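Local coordinates for mandelate racemase/muconate lactonizing protein (Paenibacillus sp., PDB 3V5C) that probably dehydrates galacturonate, using a magnesium-dependent active site at the mouth of an enolase-type barrel, at residues C130-L140 with Q164-R173; E238-K247 with L270-D280. The protein carries 1 engineered substitution. All coordinates share one frame; numbering follows the deposited sequence.

Contact 1 (C130-L140 with Q164-R173); sequences CYDTSLYFDDL and QRHFKIKVGR
R173 lies over F137 like a lid: its CG sits 3.5 Å from the centroid of the F137 ring, almost on the ring normal, and its guanidinium passes above CD1 with the two planes 39° apart. Because the arginine chain is extended from CG to NE, its head carries past the ring to D139, which comes from the opposite direction. The grip is side-on: R173 NH1 meets D139 OD1 at 2.8 Å, and R173 NE reaches D139 OD2 at 3.1 Å on its syn side. R173 NH2 also bonds to K170 O and forms a salt bridge with D187. With an alanine here, the face of F137 under CG would probably lose its cover, and D139 would be left to R186 without its side-on mate.

K170 runs alongside Y136, its CE over one ring face, 3.5 Å from Y136 CZ. Its NZ bonds to two waters, one shared with Y136 OH and with T133 OG1, itself hydrogen-bonded to E336, and forms a salt bridge with D207. K168 leans across Y131 instead; with CG anti to the backbone N (chi1 -172°) and a bend at chi3, its NZ meets Y131 OH at 2.9 Å, while E233 and E336 hold the same nitrogen by salt bridges. The two lysines fit the K-x-K motif of the mandelate racemase relatives, where such residues serve the active site.

The backbones are parallel: D132 N bonds to H166 O (2.8 Å) and K168 N to D132 O (3.0 Å). On the face away from the lysines, D132 and L135 pack against F167. Strand 126-135, helix 145-161 and strand 167-170 make one beta-alpha-beta unit of the barrel; helix 145-161 covers L135, helix 180-198 borders D139 and R173, and strand 335-337 flanks strand 126-135.

Contact 2 (E238-K247 with L270-D280); sequences EDEALYEDLK and LIEWATRGRVD. With MG (magnesium ion), chain E.
E240 crosses one face of W273 obliquely where two neighbouring beta-alpha units of the enolase-type barrel meet, helix 240-253 packing beside helix 270-275 and the turn after it. Its CB sits 3.5 Å from the centroid of the five-membered ring of W273, nearly on the normal, while L270 CA backs the opposite face. The chain then stays extended, with CG anti to the backbone N (chi1 -171°), and delivers the carboxylate to two arginines. R276 takes it side-on, NE to OE2 of E240 at 2.8 Å and NH2 to OE1 of E240 at 3.0 Å, both on the syn side. R278 NE reaches the same OE2 of E240 from the anti side, also at 2.8 Å, giving this oxygen two charged donors.

The next shell fixes those arginines. E272 OE2 binds R276 NH1 at 2.6 Å, and the E244 chain lies over one face of the R278 guanidinium. The Schellman motif at G277, with positive phi, ends helix 270-275 between the two arginines. Farther along, K247 NZ bridges both carboxylate oxygens of D280, and V279 CG2 packs on Y243 CD2.

Toward the barrel mouth, the far edge of W273 meets E238, whose CG is 3.7 Å from W273 CZ3. Y243 OH holds D261 OD2, while D261 OD1 shares the magnesium with E238. The bend at chi2 of E238 (-96°) turns its carboxylate to the metal: OE2 of E238 binds the magnesium ion at 2.1 Å, and OE1 of E238 accepts from S267 N and from a metal-bound water.

Overall arrangement
Contact 1 joins barrel strands 126-135 and 167-170, whereas contact 2 packs two later helical segments; they follow in series along the chain. Their centres lie 24 Å apart and their nearest atoms about 11 Å apart, with no touch. The magnesium ion relates them. Contact 2 supplies the ligand E238, with D261 of strand 258-261 completing the protein side of the site, while the K168 side chain of contact 1 ends about 11 Å from the metal. E233, a salt-bridge partner of K168, closes strand 231-233, from which the chain runs on to E238, so a short span links the lysine to the metal site.

Contact 1 (C130-L140 with Q164-R173)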
loop_
_atom_site.group_PDB
_atom_site.type_symbol
_atom_site.label_atom_id
_atom_site.label_comp_id
_atom_site.label_asym_id
_atom_site.label_seq_id
_atom_site.Cartn_x
_atom_site.Cartn_y
_atom_site.Cartn_z
ATOM N N CYS A 130 1.026 9.191 6.140
ATOM C CA CYS A 130 0.475 8.727 4.878
ATOM C C CYS A 130 0.726 9.760 3.800
ATOM O O CYS A 130 1.112 10.898 4.088
ATOM C CB CYS A 130 -1.027 8.482 4.980
ATOM S SG CYS A 130 -2.046 9.925 5.459
ATOM N N TYR A 131 0.502 9.357 2.557
ATOM C CA TYR A 131 0.584 10.284 1.442
ATOM C C TYR A 131 -0.532 10.031 0.463
ATOM O O TYR A 131 -1.094 8.943 0.387
ATOM C CB TYR A 131 1.953 10.227 0.720
ATOM C CG TYR A 131 2.257 8.959 -0.076
ATOM C CD1 TYR A 131 1.686 8.740 -1.327
ATOM C CD2 TYR A 131 3.144 8.011 0.409
ATOM C CE1 TYR A 131 1.978 7.611 -2.062
ATOM C CE2 TYR A 131 3.457 6.873 -0.324
ATOM C CZ TYR A 131 2.860 6.670 -1.554
ATOM O OH TYR A 131 3.145 5.554 -2.297
ATOM N N ASP A 132 -0.879 11.087 -0.261
ATOM C CA ASP A 132 -1.978 11.060 -1.195
ATOM C C ASP A 132 -1.461 10.529 -2.520
ATOM O O ASP A 132 -0.669 11.197 -3.186
ATOM C CB ASP A 132 -2.493 12.492 -1.355
ATOM C CG ASP A 132 -3.678 12.593 -2.280
ATOM O OD1 ASP A 132 -4.037 11.597 -2.933
ATOM O OD2 ASP A 132 -4.246 13.706 -2.378
ATOM N N THR A 133 -1.915 9.336 -2.912
ATOM C CA THR A 133 -1.405 8.688 -4.123
ATOM C C THR A 133 -2.248 8.938 -5.390
ATOM O O THR A 133 -1.969 8.363 -6.444
ATOM C CB THR A 133 -1.279 7.158 -3.870
ATOM O OG1 THR A 133 -0.370 6.577 -4.816
ATOM C CG2 THR A 133 -2.641 6.486 -3.978
ATOM N N SER A 134 -3.234 9.839 -5.301
ATOM C CA SER A 134 -4.291 9.927 -6.315
ATOM C C SER A 134 -4.022 10.908 -7.459
ATOM O O SER A 134 -4.928 11.182 -8.245
ATOM C CB SER A 134 -5.633 10.307 -5.653
ATOM O OG SER A 134 -5.600 11.633 -5.138
ATOM N N LEU A 135 -2.812 11.441 -7.542
ATOM C CA LEU A 135 -2.509 12.471 -8.545
ATOM C C LEU A 135 -2.048 11.857 -9.882
ATOM O O LEU A 135 -0.870 11.878 -10.211
ATOM C CB LEU A 135 -1.501 13.469 -7.971
ATOM C CG LEU A 135 -1.972 14.209 -6.715
ATOM C CD1 LEU A 135 -0.862 15.101 -6.123
ATOM C CD2 LEU A 135 -3.205 15.031 -7.026
ATOM N N TYR A 136 -3.006 11.285 -10.614
ATOM C CA TYR A 136 -2.795 10.647 -11.906
ATOM C C TYR A 136 -2.709 11.679 -13.046
ATOM O O TYR A 136 -2.625 12.877 -12.775
ATOM C CB TYR A 136 -3.877 9.567 -12.147
ATOM C CG TYR A 136 -3.517 8.276 -11.423
ATOM C CD1 TYR A 136 -3.392 8.253 -10.035
ATOM C CD2 TYR A 136 -3.245 7.109 -12.128
ATOM C CE1 TYR A 136 -3.010 7.098 -9.365
ATOM C CE2 TYR A 136 -2.864 5.947 -11.460
ATOM C CZ TYR A 136 -2.756 5.956 -10.089
ATOM O OH TYR A 136 -2.362 4.801 -9.445
ATOM N N PHE A 137 -2.684 11.219 -14.297
ATOM C CA PHE A 137 -2.573 12.118 -15.449
ATOM C C PHE A 137 -3.940 12.707 -15.764
ATOM O O PHE A 137 -4.488 12.501 -16.855
ATOM C CB PHE A 137 -2.096 11.368 -16.690
ATOM C CG PHE A 137 -0.670 10.850 -16.624
ATOM C CD1 PHE A 137 0.209 11.186 -15.582
ATOM C CD2 PHE A 137 -0.194 10.064 -17.662
ATOM C CE1 PHE A 137 1.533 10.683 -15.574
ATOM C CE2 PHE A 137 1.111 9.576 -17.663
ATOM C CZ PHE A 137 1.974 9.886 -16.630
ATOM N N ASP A 138 -4.485 13.450 -14.813
ATOM C CA ASP A 138 -5.870 13.898 -14.897
ATOM C C ASP A 138 -6.020 15.146 -15.761
ATOM O O ASP A 138 -7.124 15.700 -15.897
ATOM C CB ASP A 138 -6.374 14.157 -13.490
ATOM C CG ASP A 138 -6.308 12.905 -12.629
ATOM O OD1 ASP A 138 -6.848 11.864 -13.076
ATOM O OD2 ASP A 138 -5.728 12.971 -11.528
ATOM N N ASP A 139 -4.899 15.547 -16.346
ATOM C CA ASP A 139 -4.766 16.776 -17.122
ATOM C C ASP A 139 -4.652 16.536 -18.618
ATOM O O ASP A 139 -4.419 17.486 -19.362
ATOM C CB ASP A 139 -3.479 17.465 -16.700
ATOM C CG ASP A 139 -2.266 16.567 -16.895
ATOM O OD1 ASP A 139 -2.219 15.511 -16.247
ATOM O OD2 ASP A 139 -1.383 16.897 -17.711
ATOM N N LEU A 140 -4.772 15.290 -19.070
ATOM C CA LEU A 140 -4.412 14.980 -20.453
ATOM C C LEU A 140 -5.376 15.569 -21.485
ATOM O O LEU A 140 -5.003 15.723 -22.649
ATOM C CB LEU A 140 -4.250 13.476 -20.663
ATOM C CG LEU A 140 -3.064 12.817 -19.957
ATOM C CD1 LEU A 140 -3.045 11.344 -20.300
ATOM C CD2 LEU A 140 -1.767 13.475 -20.383
ATOM N N GLN A 164 -4.534 15.553 3.930
ATOM C CA GLN A 164 -3.291 15.089 3.295
ATOM C C GLN A 164 -2.252 16.214 3.292
ATOM O O GLN A 164 -2.605 17.374 3.051
ATOM C CB GLN A 164 -3.536 14.617 1.859
ATOM C CG GLN A 164 -4.470 13.404 1.728
ATOM C CD GLN A 164 -3.910 12.132 2.355
ATOM O OE1 GLN A 164 -2.693 11.931 2.417
ATOM N NE2 GLN A 164 -4.806 11.268 2.826
ATOM N N ARG A 165 -0.991 15.880 3.570
ATOM C CA ARG A 165 0.094 16.861 3.550
ATOM C C ARG A 165 1.234 16.464 2.606
ATOM O O ARG A 165 2.092 17.285 2.258
ATOM C CB ARG A 165 0.643 17.078 4.969
ATOM C CG ARG A 165 -0.382 17.685 5.937
ATOM C CD ARG A 165 -0.737 19.123 5.537
ATOM N NE ARG A 165 -1.715 19.747 6.439
ATOM C CZ ARG A 165 -3.033 19.741 6.235
ATOM N NH1 ARG A 165 -3.556 19.127 5.172
ATOM N NH2 ARG A 165 -3.842 20.351 7.104
ATOM N N HIS A 166 1.240 15.192 2.219
ATOM C CA HIS A 166 2.295 14.625 1.380
ATOM C C HIS A 166 1.669 14.020 0.155
ATOM O O HIS A 166 0.575 13.445 0.236
ATOM C CB HIS A 166 3.028 13.554 2.182
ATOM C CG HIS A 166 3.380 14.011 3.558
ATOM N ND1 HIS A 166 4.215 15.083 3.785
ATOM C CD2 HIS A 166 2.983 13.576 4.777
ATOM C CE1 HIS A 166 4.329 15.283 5.085
ATOM N NE2 HIS A 166 3.602 14.375 5.711
ATOM N N PHE A 167 2.371 14.115 -0.973
ATOM C CA PHE A 167 1.744 13.816 -2.256
ATOM C C PHE A 167 2.657 13.054 -3.195
ATOM O O PHE A 167 3.816 13.413 -3.353
ATOM C CB PHE A 167 1.292 15.120 -2.926
ATOM C CG PHE A 167 0.314 15.911 -2.102
ATOM C CD1 PHE A 167 0.765 16.859 -1.189
ATOM C CD2 PHE A 167 -1.053 15.683 -2.221
ATOM C CE1 PHE A 167 -0.156 17.594 -0.394
ATOM C CE2 PHE A 167 -1.974 16.406 -1.439
ATOM C CZ PHE A 167 -1.519 17.356 -0.528
ATOM N N LYS A 168 2.108 12.024 -3.836
ATOM C CA LYS A 168 2.845 11.308 -4.869
ATOM C C LYS A 168 2.238 11.650 -6.209
ATOM O O LYS A 168 1.055 11.431 -6.454
ATOM C CB LYS A 168 2.843 9.791 -4.656
ATOM C CG LYS A 168 3.794 9.092 -5.640
ATOM C CD LYS A 168 4.118 7.664 -5.209
ATOM C CE LYS A 168 2.987 6.701 -5.575
ATOM N NZ LYS A 168 3.367 5.280 -5.150
ATOM N N ILE A 169 3.081 12.183 -7.078
ATOM C CA ILE A 169 2.654 12.706 -8.353
ATOM C C ILE A 169 3.067 11.757 -9.467
ATOM O O ILE A 169 4.228 11.392 -9.568
ATOM C CB ILE A 169 3.308 14.074 -8.591
ATOM C CG1 ILE A 169 2.958 15.027 -7.440
ATOM C CG2 ILE A 169 2.853 14.628 -9.948
ATOM C CD1 ILE A 169 3.934 16.181 -7.287
ATOM N N LYS A 170 2.106 11.313 -10.272
ATOM C CA LYS A 170 2.447 10.510 -11.429
ATOM C C LYS A 170 3.177 11.370 -12.447
ATOM O O LYS A 170 2.745 12.489 -12.742
ATOM C CB LYS A 170 1.203 9.874 -12.047
ATOM C CG LYS A 170 0.526 8.831 -11.154
ATOM C CD LYS A 170 1.363 7.557 -11.132
ATOM C CE LYS A 170 0.695 6.458 -10.329
ATOM N NZ LYS A 170 1.115 6.532 -8.917
ATOM N N VAL A 171 4.287 10.852 -12.967
ATOM C CA VAL A 171 4.987 11.502 -14.070
ATOM C C VAL A 171 5.247 10.453 -15.164
ATOM O O VAL A 171 4.821 9.302 -15.043
ATOM C CB VAL A 171 6.285 12.205 -13.601
ATOM C CG1 VAL A 171 5.962 13.265 -12.551
ATOM C CG2 VAL A 171 7.291 11.169 -13.043
ATOM N N GLY A 172 5.914 10.847 -16.244
ATOM C CA GLY A 172 6.057 9.966 -17.391
ATOM C C GLY A 172 5.087 10.207 -18.530
ATOM O O GLY A 172 4.864 9.328 -19.381
ATOM N N ARG A 173 4.493 11.395 -18.566
ATOM C CA ARG A 173 3.466 11.644 -19.567
ATOM C C ARG A 173 3.977 11.429 -20.999
ATOM O O ARG A 173 3.217 11.001 -21.874
ATOM C CB ARG A 173 2.939 13.064 -19.402
ATOM C CG ARG A 173 2.052 13.239 -18.194
ATOM C CD ARG A 173 1.892 14.745 -17.909
ATOM N NE ARG A 173 0.876 14.917 -16.890
ATOM C CZ ARG A 173 1.075 14.653 -15.606
ATOM N NH1 ARG A 173 0.075 14.785 -14.742
ATOM N NH2 ARG A 173 2.277 14.257 -15.185
HETATM O O HOH W 1 -0.538 13.124 3.605
HETATM O O HOH W 2 -0.800 5.264 -7.301
HETATM O O HOH W 3 0.630 8.738 -7.448
HETATM O O HOH W 4 0.322 13.823 -12.097
#

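Contact 2 (E238-K247 with L270-D280)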
loop_
_atom_site.group_PDB
_atom_site.type_symbol
_atom_site.label_atom_id
_atom_site.label_comp_id
_atom_site.label_asym_id
_atom_site.label_seq_id
_atom_site.Cartn_x
_atom_site.Cartn_y
_atom_site.Cartn_z
ATOM N N GLU A 238 13.940 -1.475 -12.643
ATOM C CA GLU A 238 15.144 -1.498 -11.832
ATOM C C GLU A 238 16.309 -2.210 -12.512
ATOM O O GLU A 238 16.159 -3.275 -13.122
ATOM C CB GLU A 238 14.862 -2.125 -10.472
ATOM C CG GLU A 238 14.243 -3.509 -10.537
ATOM C CD GLU A 238 12.737 -3.488 -10.410
ATOM O OE1 GLU A 238 12.170 -4.459 -9.869
ATOM O OE2 GLU A 238 12.100 -2.487 -10.829
ATOM N N ASP A 239 17.475 -1.600 -12.385
ATOM C CA ASP A 239 18.697 -2.087 -13.013
ATOM C C ASP A 239 19.834 -1.588 -12.126
ATOM O O ASP A 239 19.939 -0.390 -11.849
ATOM C CB ASP A 239 18.749 -1.489 -14.428
ATOM C CG ASP A 239 20.028 -1.825 -15.196
ATOM O OD1 ASP A 239 21.127 -1.816 -14.627
ATOM O OD2 ASP A 239 19.926 -2.021 -16.426
ATOM N N GLU A 240 20.677 -2.495 -11.642
ATOM C CA GLU A 240 21.713 -2.071 -10.703
ATOM C C GLU A 240 22.686 -1.041 -11.280
ATOM O O GLU A 240 23.096 -0.094 -10.596
ATOM C CB GLU A 240 22.502 -3.271 -10.144
ATOM C CG GLU A 240 23.410 -2.842 -9.006
ATOM C CD GLU A 240 24.221 -3.966 -8.369
ATOM O OE1 GLU A 240 24.320 -5.060 -8.956
ATOM O OE2 GLU A 240 24.774 -3.717 -7.278
ATOM N N ALA A 241 23.090 -1.253 -12.522
ATOM C CA ALA A 241 24.028 -0.358 -13.166
ATOM C C ALA A 241 23.444 1.038 -13.303
ATOM O O ALA A 241 24.126 2.025 -13.044
ATOM C CB ALA A 241 24.433 -0.904 -14.532
ATOM N N LEU A 242 22.194 1.126 -13.730
ATOM C CA LEU A 242 21.584 2.436 -13.936
ATOM C C LEU A 242 21.385 3.166 -12.617
ATOM O O LEU A 242 21.651 4.356 -12.520
ATOM C CB LEU A 242 20.258 2.318 -14.679
ATOM C CG LEU A 242 20.318 1.702 -16.070
ATOM C CD1 LEU A 242 18.949 1.734 -16.711
ATOM C CD2 LEU A 242 21.361 2.408 -16.960
ATOM N N TYR A 243 20.925 2.445 -11.600
ATOM C CA TYR A 243 20.769 3.074 -10.292
ATOM C C TYR A 243 22.108 3.441 -9.631
ATOM O O TYR A 243 22.188 4.440 -8.943
ATOM C CB TYR A 243 19.911 2.194 -9.384
ATOM C CG TYR A 243 18.404 2.329 -9.569
ATOM C CD1 TYR A 243 17.812 3.539 -9.937
ATOM C CD2 TYR A 243 17.572 1.245 -9.345
ATOM C CE1 TYR A 243 16.425 3.647 -10.064
ATOM C CE2 TYR A 243 16.193 1.333 -9.483
ATOM C CZ TYR A 243 15.623 2.536 -9.825
ATOM O OH TYR A 243 14.254 2.593 -9.922
ATOM N N GLU A 244 23.153 2.634 -9.840
ATOM C CA GLU A 244 24.475 2.995 -9.332
ATOM C C GLU A 244 24.886 4.336 -9.934
ATOM O O GLU A 244 25.389 5.216 -9.235
ATOM C CB GLU A 244 25.521 1.932 -9.693
ATOM C CG GLU A 244 26.887 2.243 -9.125
ATOM C CD GLU A 244 27.939 1.217 -9.517
ATOM O OE1 GLU A 244 27.685 0.404 -10.431
ATOM O OE2 GLU A 244 29.030 1.241 -8.918
ATOM N N ASP A 245 24.646 4.475 -11.230
ATOM C CA ASP A 245 24.948 5.710 -11.960
ATOM C C ASP A 245 24.128 6.877 -11.401
ATOM O O ASP A 245 24.690 7.901 -11.021
ATOM C CB ASP A 245 24.720 5.490 -13.471
ATOM C CG ASP A 245 24.961 6.749 -14.316
ATOM O OD1 ASP A 245 24.589 7.849 -13.876
ATOM O OD2 ASP A 245 25.492 6.633 -15.453
ATOM N N LEU A 246 22.811 6.701 -11.308
ATOM C CA LEU A 246 21.933 7.752 -10.804
ATOM C C LEU A 246 22.335 8.201 -9.400
ATOM O O LEU A 246 22.390 9.392 -9.110
ATOM C CB LEU A 246 20.484 7.268 -10.792
ATOM C CG LEU A 246 19.436 8.322 -10.422
ATOM C CD1 LEU A 246 19.592 9.517 -11.336
ATOM C CD2 LEU A 246 18.057 7.733 -10.574
ATOM N N LYS A 247 22.613 7.240 -8.527
ATOM C CA LYS A 247 23.024 7.566 -7.169
ATOM C C LYS A 247 24.294 8.406 -7.122
ATOM O O LYS A 247 24.389 9.356 -6.348
ATOM C CB LYS A 247 23.207 6.284 -6.365
ATOM C CG LYS A 247 21.906 5.666 -5.939
ATOM C CD LYS A 247 21.255 6.525 -4.899
ATOM C CE LYS A 247 20.414 5.689 -3.959
ATOM N NZ LYS A 247 20.652 6.107 -2.550
ATOM N N LEU A 270 16.565 -7.320 -6.537
ATOM C CA LEU A 270 16.338 -5.944 -6.071
ATOM C C LEU A 270 16.824 -5.676 -4.652
ATOM O O LEU A 270 17.449 -4.662 -4.393
ATOM C CB LEU A 270 14.863 -5.543 -6.207
ATOM C CG LEU A 270 14.510 -4.131 -5.720
ATOM C CD1 LEU A 270 15.307 -3.096 -6.505
ATOM C CD2 LEU A 270 13.004 -3.850 -5.859
ATOM N N ILE A 271 16.551 -6.602 -3.739
ATOM C CA ILE A 271 16.960 -6.396 -2.366
ATOM C C ILE A 271 18.474 -6.402 -2.260
ATOM O O ILE A 271 19.057 -5.566 -1.584
ATOM C CB ILE A 271 16.272 -7.391 -1.411
ATOM C CG1 ILE A 271 14.781 -7.049 -1.317
ATOM C CG2 ILE A 271 16.894 -7.304 -0.023
ATOM C CD1 ILE A 271 13.932 -8.183 -0.775
ATOM N N GLU A 272 19.124 -7.321 -2.972
ATOM C CA GLU A 272 20.576 -7.314 -3.054
ATOM C C GLU A 272 21.098 -5.943 -3.536
ATOM O O GLU A 272 21.990 -5.347 -2.914
ATOM C CB GLU A 272 21.048 -8.459 -3.956
ATOM C CG GLU A 272 22.550 -8.552 -4.108
ATOM C CD GLU A 272 22.988 -9.756 -4.932
ATOM O OE1 GLU A 272 22.132 -10.608 -5.260
ATOM O OE2 GLU A 272 24.195 -9.846 -5.250
ATOM N N TRP A 273 20.534 -5.423 -4.620
ATOM C CA TRP A 273 20.917 -4.097 -5.093
ATOM C C TRP A 273 20.706 -3.025 -4.022
ATOM O O TRP A 273 21.542 -2.140 -3.845
ATOM C CB TRP A 273 20.120 -3.728 -6.344
ATOM C CG TRP A 273 20.316 -4.696 -7.469
ATOM C CD1 TRP A 273 21.298 -5.651 -7.575
ATOM C CD2 TRP A 273 19.501 -4.827 -8.638
ATOM N NE1 TRP A 273 21.136 -6.361 -8.743
ATOM C CE2 TRP A 273 20.050 -5.865 -9.417
ATOM C CE3 TRP A 273 18.382 -4.137 -9.126
ATOM C CZ2 TRP A 273 19.498 -6.249 -10.639
ATOM C CZ3 TRP A 273 17.827 -4.526 -10.328
ATOM C CH2 TRP A 273 18.392 -5.563 -11.083
ATOM N N ALA A 274 19.601 -3.116 -3.297
ATOM C CA ALA A 274 19.329 -2.164 -2.230
ATOM C C ALA A 274 20.377 -2.234 -1.115
ATOM O O ALA A 274 20.853 -1.196 -0.638
ATOM C CB ALA A 274 17.922 -2.373 -1.663
ATOM N N THR A 275 20.731 -3.453 -0.707
ATOM C CA THR A 275 21.747 -3.613 0.329
ATOM C C THR A 275 23.097 -3.075 -0.141
ATOM O O THR A 275 23.948 -2.737 0.679
ATOM C CB THR A 275 21.900 -5.075 0.812
ATOM O OG1 THR A 275 22.533 -5.860 -0.207
ATOM C CG2 THR A 275 20.563 -5.670 1.174
ATOM N N ARG A 276 23.301 -2.981 -1.456
ATOM C CA ARG A 276 24.529 -2.377 -1.967
ATOM C C ARG A 276 24.438 -0.862 -2.191
ATOM O O ARG A 276 25.371 -0.233 -2.695
ATOM C CB ARG A 276 25.022 -3.098 -3.227
ATOM C CG ARG A 276 25.563 -4.496 -2.953
ATOM C CD ARG A 276 26.420 -5.003 -4.108
ATOM N NE ARG A 276 25.629 -5.412 -5.273
ATOM C CZ ARG A 276 25.168 -6.636 -5.475
ATOM N NH1 ARG A 276 25.385 -7.588 -4.570
ATOM N NH2 ARG A 276 24.472 -6.914 -6.572
ATOM N N GLY A 277 23.302 -0.277 -1.813
ATOM C CA GLY A 277 23.153 1.165 -1.821
ATOM C C GLY A 277 22.513 1.790 -3.047
ATOM O O GLY A 277 22.472 3.009 -3.156
ATOM N N ARG A 278 21.992 0.969 -3.955
ATOM C CA ARG A 278 21.454 1.490 -5.213
ATOM C C ARG A 278 19.975 1.883 -5.118
ATOM O O ARG A 278 19.484 2.653 -5.960
ATOM C CB ARG A 278 21.643 0.476 -6.354
ATOM C CG ARG A 278 23.093 0.303 -6.853
ATOM C CD ARG A 278 23.927 -0.462 -5.843
ATOM N NE ARG A 278 25.149 -1.029 -6.414
ATOM C CZ ARG A 278 26.350 -0.461 -6.344
ATOM N NH1 ARG A 278 26.512 0.726 -5.767
ATOM N NH2 ARG A 278 27.401 -1.080 -6.874
ATOM N N VAL A 279 19.285 1.369 -4.095
ATOM C CA VAL A 279 17.850 1.598 -3.912
ATOM C C VAL A 279 17.607 1.774 -2.414
ATOM O O VAL A 279 18.206 1.059 -1.608
ATOM C CB VAL A 279 17.005 0.410 -4.461
ATOM C CG1 VAL A 279 15.537 0.563 -4.090
ATOM C CG2 VAL A 279 17.174 0.264 -5.988
ATOM N N ASP A 280 16.780 2.752 -2.032
ATOM C CA ASP A 280 16.623 3.118 -0.623
ATOM C C ASP A 280 15.323 2.645 0.015
ATOM O O ASP A 280 15.281 2.372 1.208
ATOM C CB ASP A 280 16.691 4.638 -0.485
ATOM C CG ASP A 280 17.959 5.196 -1.074
ATOM O OD1 ASP A 280 19.053 4.777 -0.629
ATOM O OD2 ASP A 280 17.868 6.014 -2.001
HETATM MG MG MG E . 10.256 -1.511 -10.458
HETATM O O HOH W 5 9.762 -3.220 -9.222
HETATM O O HOH W 6 28.190 -3.932 -7.113
HETATM O O HOH W 7 10.936 0.100 -11.660
HETATM O O HOH W 8 9.350 -2.417 -12.201
HETATM O O HOH W 9 8.416 -0.619 -9.896
#